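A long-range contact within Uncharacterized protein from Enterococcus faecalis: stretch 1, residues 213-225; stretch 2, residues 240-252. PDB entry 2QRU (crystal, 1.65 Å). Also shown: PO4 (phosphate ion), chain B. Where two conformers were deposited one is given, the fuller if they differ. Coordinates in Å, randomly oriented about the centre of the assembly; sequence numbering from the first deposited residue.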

# COMPACT_ATOMS: atom_id res chain seq x y z
N CYS A 213 3.33 13.27 -5.77
CA CYS A 213 3.23 12.36 -4.66
C CYS A 213 3.53 13.08 -3.32
O CYS A 213 4.48 13.94 -3.26
CB CYS A 213 4.21 11.21 -4.91
SG CYS A 213 4.22 10.02 -3.51
N PHE A 214 2.73 12.78 -2.31
CA PHE A 214 3.04 13.15 -0.91
C PHE A 214 3.60 11.91 -0.24
O PHE A 214 2.93 10.86 -0.17
CB PHE A 214 1.79 13.60 -0.17
CG PHE A 214 2.06 14.03 1.25
CD1 PHE A 214 2.18 13.07 2.29
CD2 PHE A 214 2.21 15.40 1.54
CE1 PHE A 214 2.41 13.50 3.61
CE2 PHE A 214 2.48 15.84 2.85
CZ PHE A 214 2.57 14.90 3.89
N SER A 215 4.84 12.01 0.23
CA SER A 215 5.58 10.83 0.69
C SER A 215 6.09 11.07 2.10
O SER A 215 6.61 12.14 2.39
CB SER A 215 6.79 10.58 -0.22
OG SER A 215 7.53 9.42 0.18
N THR A 216 5.97 10.08 2.98
CA THR A 216 6.36 10.24 4.38
C THR A 216 6.83 8.90 4.98
O THR A 216 6.34 7.84 4.62
CB THR A 216 5.18 10.82 5.22
OG1 THR A 216 5.57 10.98 6.59
CG2 THR A 216 3.94 9.88 5.16
N ALA A 217 7.79 8.99 5.91
CA ALA A 217 8.34 7.80 6.58
C ALA A 217 9.13 8.28 7.76
O ALA A 217 9.55 9.45 7.81
CB ALA A 217 9.24 7.01 5.65
N SER A 218 9.31 7.38 8.72
CA SER A 218 10.07 7.66 9.91
C SER A 218 11.55 7.39 9.71
O SER A 218 11.93 6.32 9.19
CB SER A 218 9.56 6.80 11.05
OG SER A 218 10.41 6.96 12.18
N SER A 219 12.38 8.32 10.17
CA SER A 219 13.85 8.14 10.18
C SER A 219 14.29 6.87 10.90
O SER A 219 15.30 6.26 10.53
CB SER A 219 14.55 9.35 10.80
OG SER A 219 14.20 9.55 12.17
N SER A 220 13.49 6.47 11.88
CA SER A 220 13.76 5.31 12.74
C SER A 220 13.15 4.01 12.23
O SER A 220 13.20 2.98 12.90
CB SER A 220 13.24 5.62 14.13
OG SER A 220 14.08 6.57 14.76
N ASP A 221 12.57 4.05 11.02
CA ASP A 221 12.01 2.86 10.40
C ASP A 221 13.06 1.75 10.25
O ASP A 221 14.03 1.89 9.49
CB ASP A 221 11.47 3.23 9.01
CG ASP A 221 10.49 2.20 8.46
OD1 ASP A 221 10.68 0.98 8.77
OD2 ASP A 221 9.57 2.62 7.70
N GLU A 222 12.81 0.63 10.94
CA GLU A 222 13.70 -0.54 10.88
C GLU A 222 13.24 -1.61 9.88
O GLU A 222 13.99 -2.57 9.63
CB GLU A 222 13.74 -1.21 12.26
CG GLU A 222 14.07 -0.25 13.38
CD GLU A 222 15.49 -0.39 13.84
OE1 GLU A 222 16.39 -0.51 12.98
OE2 GLU A 222 15.71 -0.38 15.07
N GLU A 223 12.05 -1.43 9.32
CA GLU A 223 11.45 -2.42 8.40
C GLU A 223 11.64 -2.08 6.91
O GLU A 223 11.80 -2.97 6.08
CB GLU A 223 9.96 -2.60 8.74
CG GLU A 223 9.71 -2.89 10.22
CD GLU A 223 8.27 -3.26 10.54
OE1 GLU A 223 7.59 -3.81 9.66
OE2 GLU A 223 7.83 -3.00 11.68
N VAL A 224 11.61 -0.78 6.58
CA VAL A 224 11.90 -0.29 5.24
C VAL A 224 12.82 0.93 5.39
O VAL A 224 12.46 1.87 6.11
CB VAL A 224 10.58 0.19 4.53
CG1 VAL A 224 10.86 0.78 3.14
CG2 VAL A 224 9.53 -0.94 4.49
N PRO A 225 14.00 0.92 4.74
CA PRO A 225 14.89 2.08 4.85
C PRO A 225 14.17 3.33 4.35
O PRO A 225 13.60 3.32 3.24
CB PRO A 225 16.10 1.71 3.97
CG PRO A 225 16.03 0.20 3.86
CD PRO A 225 14.60 -0.16 3.91
N THR A 240 6.43 15.96 -2.58
CA THR A 240 6.80 16.40 -1.24
C THR A 240 7.22 15.18 -0.41
O THR A 240 6.56 14.14 -0.46
CB THR A 240 5.56 17.07 -0.58
OG1 THR A 240 5.24 18.28 -1.29
CG2 THR A 240 5.84 17.41 0.87
N PHE A 241 8.32 15.32 0.33
CA PHE A 241 8.71 14.31 1.33
C PHE A 241 8.68 14.97 2.71
O PHE A 241 9.32 16.03 2.92
CB PHE A 241 10.09 13.76 1.08
CG PHE A 241 10.61 12.94 2.22
CD1 PHE A 241 10.05 11.69 2.50
CD2 PHE A 241 11.66 13.41 3.02
CE1 PHE A 241 10.50 10.92 3.60
CE2 PHE A 241 12.13 12.63 4.13
CZ PHE A 241 11.54 11.39 4.41
N LYS A 242 7.95 14.36 3.62
CA LYS A 242 7.88 14.82 5.00
C LYS A 242 8.35 13.71 5.91
O LYS A 242 7.74 12.66 5.98
CB LYS A 242 6.45 15.26 5.39
CG LYS A 242 5.88 16.43 4.58
CD LYS A 242 6.74 17.64 4.78
CE LYS A 242 6.06 18.89 4.26
NZ LYS A 242 6.70 20.07 4.92
N ALA A 243 9.48 13.92 6.59
CA ALA A 243 9.95 12.93 7.55
C ALA A 243 9.15 13.03 8.84
O ALA A 243 8.69 14.12 9.22
CB ALA A 243 11.42 13.14 7.85
N VAL A 244 9.01 11.91 9.54
CA VAL A 244 8.75 11.97 10.97
C VAL A 244 9.94 11.32 11.64
O VAL A 244 10.69 10.57 11.00
CB VAL A 244 7.40 11.32 11.38
CG1 VAL A 244 6.23 11.95 10.62
CG2 VAL A 244 7.43 9.84 11.15
N TYR A 245 10.13 11.61 12.93
CA TYR A 245 11.34 11.21 13.60
C TYR A 245 11.00 10.29 14.78
O TYR A 245 9.95 10.43 15.41
CB TYR A 245 12.19 12.46 13.99
CG TYR A 245 12.74 13.17 12.75
CD1 TYR A 245 13.85 12.67 12.07
CD2 TYR A 245 12.12 14.30 12.22
CE1 TYR A 245 14.35 13.28 10.90
CE2 TYR A 245 12.62 14.93 11.06
CZ TYR A 245 13.72 14.41 10.41
OH TYR A 245 14.21 15.00 9.26
N TYR A 246 11.86 9.31 15.01
CA TYR A 246 11.82 8.54 16.25
C TYR A 246 10.61 7.61 16.43
O TYR A 246 10.38 7.09 17.52
CB TYR A 246 12.03 9.49 17.47
CG TYR A 246 13.43 10.10 17.45
CD1 TYR A 246 14.56 9.26 17.48
CD2 TYR A 246 13.62 11.48 17.38
CE1 TYR A 246 15.86 9.79 17.46
CE2 TYR A 246 14.92 12.03 17.34
CZ TYR A 246 16.04 11.17 17.38
OH TYR A 246 17.33 11.66 17.36
N LEU A 247 9.85 7.36 15.35
CA LEU A 247 8.70 6.46 15.40
C LEU A 247 8.98 5.15 14.69
O LEU A 247 9.82 5.09 13.78
CB LEU A 247 7.47 7.09 14.75
CG LEU A 247 6.85 8.28 15.46
CD1 LEU A 247 5.63 8.77 14.73
CD2 LEU A 247 6.51 7.92 16.93
N GLU A 248 8.24 4.11 15.10
CA GLU A 248 8.28 2.80 14.44
C GLU A 248 7.72 2.91 13.03
O GLU A 248 6.92 3.81 12.73
CB GLU A 248 7.45 1.79 15.23
CG GLU A 248 7.46 0.34 14.68
CD GLU A 248 6.08 -0.11 14.10
OE1 GLU A 248 5.08 -0.12 14.88
OE2 GLU A 248 6.00 -0.52 12.92
N HIS A 249 8.18 1.99 12.18
CA HIS A 249 7.69 1.84 10.80
C HIS A 249 6.22 2.24 10.57
O HIS A 249 5.91 3.17 9.79
CB HIS A 249 7.93 0.39 10.36
CG HIS A 249 7.36 0.05 9.01
ND1 HIS A 249 7.77 0.66 7.85
CD2 HIS A 249 6.43 -0.87 8.65
CE1 HIS A 249 7.11 0.14 6.83
NE2 HIS A 249 6.29 -0.78 7.29
N ASP A 250 5.30 1.51 11.22
CA ASP A 250 3.90 1.58 10.80
C ASP A 250 3.16 2.64 11.57
O ASP A 250 2.22 2.34 12.31
CB ASP A 250 3.21 0.21 10.95
CG ASP A 250 1.85 0.16 10.25
OD1 ASP A 250 1.57 0.93 9.29
OD2 ASP A 250 1.04 -0.69 10.65
N PHE A 251 3.58 3.90 11.42
CA PHE A 251 3.05 4.90 12.36
C PHE A 251 1.58 5.30 12.15
O PHE A 251 1.01 6.01 13.00
CB PHE A 251 3.96 6.12 12.50
CG PHE A 251 4.17 6.87 11.20
CD1 PHE A 251 3.17 7.70 10.73
CD2 PHE A 251 5.38 6.77 10.48
CE1 PHE A 251 3.35 8.43 9.54
CE2 PHE A 251 5.56 7.51 9.31
CZ PHE A 251 4.56 8.34 8.86
N LEU A 252 0.95 4.80 11.07
CA LEU A 252 -0.53 4.93 10.95
C LEU A 252 -1.30 4.18 12.07
O LEU A 252 -2.50 4.43 12.28
CB LEU A 252 -1.05 4.53 9.57
CG LEU A 252 -0.70 5.46 8.39
CD1 LEU A 252 -1.16 4.76 7.17
CD2 LEU A 252 -1.46 6.74 8.56
P PO4 B . 4.02 -3.69 6.27
O1 PO4 B . 5.50 -3.39 6.11
O2 PO4 B . 3.89 -5.00 7.05
O3 PO4 B . 3.32 -2.64 7.14
O4 PO4 B . 3.39 -3.75 4.89
O HOH W 1 8.03 4.82 8.57
O HOH W 2 10.55 0.39 12.80

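Two strands, beginning at Cys213 and Thr240, lie side by side and run parallel, with an angle of 19° between their directions. The contact continues into the loops that follow them. Together the two stretches bury 950 Å² against each other.

The backbone hydrogen bonds follow the parallel pattern, in which one residue bonds to two neighbours across the gap. Thr240 N donates to Cys213 O at 2.9 Å, and Ser215 N donates to Thr240 O at 2.8 Å. Lys242 N then donates to Ser215 O at 2.9 Å. Further on, Val244 N reaches Ala217 O at 3.1 Å, and Ser219 N reaches Val244 O at 2.9 Å. The ladder is interrupted between these two parts. Ala217 N lies 3.7 Å from Lys242 O and has no partner in the model, although the contact buries it. Lys242 O instead accepts from the side chain of Thr216, whose OG1 is 2.8 Å away. CA-H...O contacts accompany the ladder, among them Phe241 CA to Ser215 O and Ser218 CA to Val244 O, both 3.2 Å.

Side chains add further polar links toward the loops. Ser218 OG donates to Leu247 O at 2.5 Å, a short bond. The same OG accepts from Ser220 N at 3.1 Å, within the type I turn from Ser218 to Asp221. This turn is also closed by Asp221 N donating to Ser218 O at 3.0 Å.

Asp221 and His249 form the only hydrogen bond between two side chains across the contact. His249 ND1 donates to Asp221 OD2 at 2.7 Å, and the angle of 179° makes the bond almost straight. Asp221 OD1 accepts from two backbone amides of its own loop, Glu223 N at 2.8 Å and Val224 N at 3.0 Å. The carboxylate therefore ties its loop together while it holds the imidazole. The other ring nitrogen, His249 NE2, donates to phosphate O1 at 3.0 Å. The phosphate probably comes from the crystallisation liquor.

Two waters bridge the two stretches. Water 1 accepts from Ser218 N at 2.9 Å and donates to Asp221 OD2 at 2.8 Å and to His249 O at 3.0 Å. Water 2 accepts from Glu222 N and His249 N, both at 2.9 Å.

Several side chains also pack across the contact. Phe214 CZ lies 3.7 Å from Lys242 CG. The edge of the Phe251 ring meets the first strand, with CZ 3.6 Å from Thr216 OG1 and CE2 3.9 Å from Ala217 CA. Ser218 CB packs against Val244 CG2 at 3.7 Å. Glu223 CB sits over one face of the His249 ring, 3.9 Å from its centroid, in a CH-pi contact. Val224 CG2 approaches His249 CE1 at 3.5 Å.

One contact brings like charges together. Glu223 OE2 and Glu248 OE2 are 3.3 Å apart and are not hydrogen-bonded. Glu248 OE2 does accept from Asp250 N at 2.7 Å.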